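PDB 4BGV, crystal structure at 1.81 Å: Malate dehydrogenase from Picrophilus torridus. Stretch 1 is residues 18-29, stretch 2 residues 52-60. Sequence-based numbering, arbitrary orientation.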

# COMPACT_ATOMS: atom_id res chain seq x y z
N ALA A 18 -12.63 9.33 7.91
CA ALA A 18 -12.62 8.07 8.65
C ALA A 18 -12.23 6.89 7.74
O ALA A 18 -11.39 6.06 8.10
CB ALA A 18 -13.97 7.82 9.33
N GLN A 19 -12.83 6.84 6.56
CA GLN A 19 -12.53 5.74 5.63
C GLN A 19 -11.07 5.83 5.17
O GLN A 19 -10.40 4.81 4.98
CB GLN A 19 -13.48 5.74 4.44
CG GLN A 19 -13.16 4.66 3.37
CD GLN A 19 -13.39 3.23 3.88
OE1 GLN A 19 -14.46 2.65 3.67
NE2 GLN A 19 -12.37 2.65 4.52
N THR A 20 -10.59 7.05 4.99
CA THR A 20 -9.21 7.28 4.56
C THR A 20 -8.20 6.85 5.64
O THR A 20 -7.20 6.16 5.34
CB THR A 20 -8.99 8.77 4.20
OG1 THR A 20 -9.87 9.11 3.13
CG2 THR A 20 -7.55 9.02 3.74
N LEU A 21 -8.45 7.26 6.88
CA LEU A 21 -7.61 6.83 8.01
C LEU A 21 -7.58 5.32 8.14
O LEU A 21 -6.54 4.75 8.46
CB LEU A 21 -8.11 7.44 9.32
CG LEU A 21 -7.98 8.98 9.36
CD1 LEU A 21 -8.61 9.53 10.63
CD2 LEU A 21 -6.51 9.41 9.26
N ALA A 22 -8.72 4.67 7.89
CA ALA A 22 -8.78 3.20 8.00
C ALA A 22 -7.93 2.55 6.92
O ALA A 22 -7.12 1.66 7.21
CB ALA A 22 -10.23 2.70 7.92
N ILE A 23 -8.12 2.98 5.67
CA ILE A 23 -7.30 2.48 4.56
C ILE A 23 -5.79 2.64 4.82
O ILE A 23 -5.01 1.74 4.54
CB ILE A 23 -7.70 3.17 3.23
CG1 ILE A 23 -9.13 2.72 2.86
CG2 ILE A 23 -6.70 2.87 2.11
CD1 ILE A 23 -9.84 3.64 1.88
N ARG A 24 -5.40 3.80 5.33
CA ARG A 24 -3.99 4.08 5.61
C ARG A 24 -3.57 3.54 6.97
O ARG A 24 -2.43 3.74 7.41
CB ARG A 24 -3.72 5.58 5.48
CG ARG A 24 -3.98 6.07 4.05
CD ARG A 24 -3.88 7.58 3.92
NE ARG A 24 -2.52 8.12 4.03
CZ ARG A 24 -1.68 8.21 2.99
NH1 ARG A 24 -2.06 7.74 1.81
NH2 ARG A 24 -0.46 8.75 3.13
N GLN A 25 -4.50 2.85 7.63
CA GLN A 25 -4.22 2.16 8.90
C GLN A 25 -3.64 3.08 9.98
O GLN A 25 -2.74 2.69 10.75
CB GLN A 25 -3.36 0.92 8.64
CG GLN A 25 -4.05 -0.03 7.67
CD GLN A 25 -3.33 -1.35 7.43
OE1 GLN A 25 -2.33 -1.67 8.08
NE2 GLN A 25 -3.85 -2.14 6.49
N THR A 26 -4.19 4.28 10.05
CA THR A 26 -3.62 5.31 10.92
C THR A 26 -3.82 4.99 12.40
O THR A 26 -2.91 5.22 13.21
CB THR A 26 -4.18 6.70 10.57
OG1 THR A 26 -3.99 6.91 9.17
CG2 THR A 26 -3.45 7.81 11.35
N GLY A 27 -4.98 4.44 12.76
CA GLY A 27 -5.26 4.09 14.14
C GLY A 27 -6.73 3.76 14.28
O GLY A 27 -7.44 3.74 13.29
N ASP A 28 -7.18 3.50 15.50
CA ASP A 28 -8.61 3.30 15.74
C ASP A 28 -9.34 4.61 15.49
O ASP A 28 -8.80 5.69 15.72
CB ASP A 28 -8.84 2.82 17.18
CG ASP A 28 -8.22 1.46 17.44
OD1 ASP A 28 -8.23 0.60 16.53
OD2 ASP A 28 -7.72 1.24 18.56
N ILE A 29 -10.58 4.51 15.03
CA ILE A 29 -11.30 5.70 14.60
C ILE A 29 -12.67 5.73 15.25
O ILE A 29 -13.47 4.81 15.07
CB ILE A 29 -11.45 5.70 13.08
CG1 ILE A 29 -10.07 5.75 12.40
CG2 ILE A 29 -12.28 6.90 12.61
CD1 ILE A 29 -9.99 4.87 11.20
N HIS A 52 -11.93 -7.03 3.35
CA HIS A 52 -11.37 -6.89 2.00
C HIS A 52 -10.15 -5.97 2.01
O HIS A 52 -9.16 -6.27 1.36
CB HIS A 52 -12.40 -6.32 1.02
CG HIS A 52 -13.48 -7.28 0.63
ND1 HIS A 52 -13.20 -8.53 0.12
CD2 HIS A 52 -14.83 -7.16 0.62
CE1 HIS A 52 -14.34 -9.15 -0.15
NE2 HIS A 52 -15.34 -8.33 0.13
N TRP A 53 -10.25 -4.85 2.71
CA TRP A 53 -9.17 -3.86 2.70
C TRP A 53 -7.96 -4.36 3.51
O TRP A 53 -6.80 -4.08 3.15
CB TRP A 53 -9.63 -2.54 3.32
CG TRP A 53 -10.34 -1.55 2.42
CD1 TRP A 53 -11.64 -1.15 2.51
CD2 TRP A 53 -9.76 -0.79 1.35
NE1 TRP A 53 -11.92 -0.21 1.54
CE2 TRP A 53 -10.78 0.03 0.82
CE3 TRP A 53 -8.48 -0.74 0.78
CZ2 TRP A 53 -10.56 0.90 -0.25
CZ3 TRP A 53 -8.26 0.12 -0.29
CH2 TRP A 53 -9.30 0.94 -0.78
N GLY A 54 -8.21 -5.04 4.61
CA GLY A 54 -7.14 -5.52 5.46
C GLY A 54 -6.85 -4.74 6.73
O GLY A 54 -5.93 -5.11 7.44
N TYR A 55 -7.61 -3.70 7.04
CA TYR A 55 -7.34 -2.95 8.27
C TYR A 55 -7.91 -3.58 9.54
O TYR A 55 -9.11 -3.85 9.63
CB TYR A 55 -7.76 -1.47 8.17
CG TYR A 55 -9.10 -1.14 7.52
CD1 TYR A 55 -10.30 -1.25 8.23
CD2 TYR A 55 -9.15 -0.66 6.22
CE1 TYR A 55 -11.52 -0.92 7.64
CE2 TYR A 55 -10.35 -0.33 5.63
CZ TYR A 55 -11.52 -0.45 6.33
OH TYR A 55 -12.69 -0.11 5.69
N ASP A 56 -7.03 -3.85 10.51
CA ASP A 56 -7.46 -4.42 11.78
C ASP A 56 -7.56 -3.30 12.81
O ASP A 56 -6.63 -3.06 13.59
CB ASP A 56 -6.49 -5.51 12.24
CG ASP A 56 -6.71 -6.83 11.50
OD1 ASP A 56 -7.88 -7.15 11.23
OD2 ASP A 56 -5.72 -7.53 11.21
N LEU A 57 -8.68 -2.60 12.77
CA LEU A 57 -8.92 -1.42 13.58
C LEU A 57 -10.29 -1.47 14.24
O LEU A 57 -11.19 -2.18 13.79
CB LEU A 57 -8.87 -0.15 12.71
CG LEU A 57 -7.58 0.09 11.94
CD1 LEU A 57 -7.79 1.16 10.90
CD2 LEU A 57 -6.43 0.45 12.90
N ASP A 58 -10.43 -0.71 15.31
CA ASP A 58 -11.70 -0.54 15.98
C ASP A 58 -12.27 0.73 15.37
O ASP A 58 -11.62 1.78 15.38
CB ASP A 58 -11.44 -0.39 17.48
CG ASP A 58 -12.70 -0.31 18.29
OD1 ASP A 58 -13.78 -0.68 17.77
OD2 ASP A 58 -12.60 0.12 19.47
N ILE A 59 -13.46 0.62 14.79
CA ILE A 59 -14.08 1.78 14.16
C ILE A 59 -15.50 1.87 14.71
O ILE A 59 -16.30 0.94 14.53
CB ILE A 59 -14.08 1.64 12.63
CG1 ILE A 59 -12.64 1.40 12.13
CG2 ILE A 59 -14.72 2.86 11.98
CD1 ILE A 59 -12.52 1.27 10.63
N LYS A 60 -15.79 2.95 15.44
CA LYS A 60 -17.06 3.06 16.16
C LYS A 60 -17.73 4.40 15.88
O LYS A 60 -17.05 5.38 15.55
CB LYS A 60 -16.84 2.91 17.67
CG LYS A 60 -16.32 1.54 18.09
CD LYS A 60 -16.26 1.44 19.61
CE LYS A 60 -15.81 0.05 20.07
NZ LYS A 60 -16.86 -0.98 19.85
O HOH W 1 -14.52 1.18 1.28
O HOH W 2 -3.19 -5.15 6.56
O HOH W 3 -10.50 0.86 20.58

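Polar and apolar contacts between residues 18-29 and 52-60 of Picrophilus torridus malate dehydrogenase. The strongest polar links lie where the two chains come together at and just before the parallel pairing of Ile29 with Ile59. Asp58 N donates to Asp28 OD1 at 2.8 Å, nearly linear at 174°, so a carboxylate oxygen accepts the backbone N-H just ahead of the strand pairing. The ladder then continues through main-chain atoms alone: Ile29 N donates to Asp58 O at 2.9 Å, and Lys60 N donates to Ile29 O at 3.0 Å. Ile29 thus bonds to the residues before and after Ile59, the pattern expected of a parallel bridge, and the CA atoms of Ile29 and Ile59 lie 4.8 Å apart. Ile29 O also receives a CA-H...O contact from Ile59 CA at 3.2 Å. The carboxylates of Asp28 and Asp58 share water 3, which donates to Asp58 OD2 at 2.5 Å and weakly to Asp28 OD2 at 3.5 Å. Lys60 NZ reaches back along its own stretch to Asp58 OD1 in a long salt bridge of 3.7 Å.

At the helical end, Gln19 NE2 donates to Tyr55 OH at 3.0 Å and 174°. The other end of the same amide is tied to Trp53 through water 1, whose oxygen lies 2.8 Å from Gln19 OE1 and accepts from Trp53 NE1 at 3.0 Å. A third bridge, water 2, accepts from Gln25 NE2 at 3.1 Å and donates to Gly54 O at 2.9 Å. Both residues have positive phi just past a helix: Gln25 closes its helix in a Schellman motif, with Gln25 N bonded to Ala22 O at 2.9 Å and Thr26 N to Leu21 O at 2.9 Å, whereas the backbone angles of Gly54 would jam a CB against the preceding carbonyl.

Packing fills the space between these polar sites. Ala22 CB sits over the Tyr55 ring, 3.6 Å from its centroid and 6° off the normal, a CH-pi contact that its small side chain makes at close range. At the next residue, Ile23 CG1 lies 3.7 Å from the centroid of the Trp53 six-membered ring, again over the face, and Ile23 CD1 approaches Trp53 CZ2 at 3.5 Å. Ala22 CB also touches Ile59 CD1 at 3.8 Å and Leu57 CD1 at 4.1 Å. Ile29 and Ile59, on the same sheet face, meet more loosely, CD1 to CD1 at 4.4 Å. Leu57 CD2 packs 3.5 Å from Gly27 O, a buried carbonyl without a polar partner in the model.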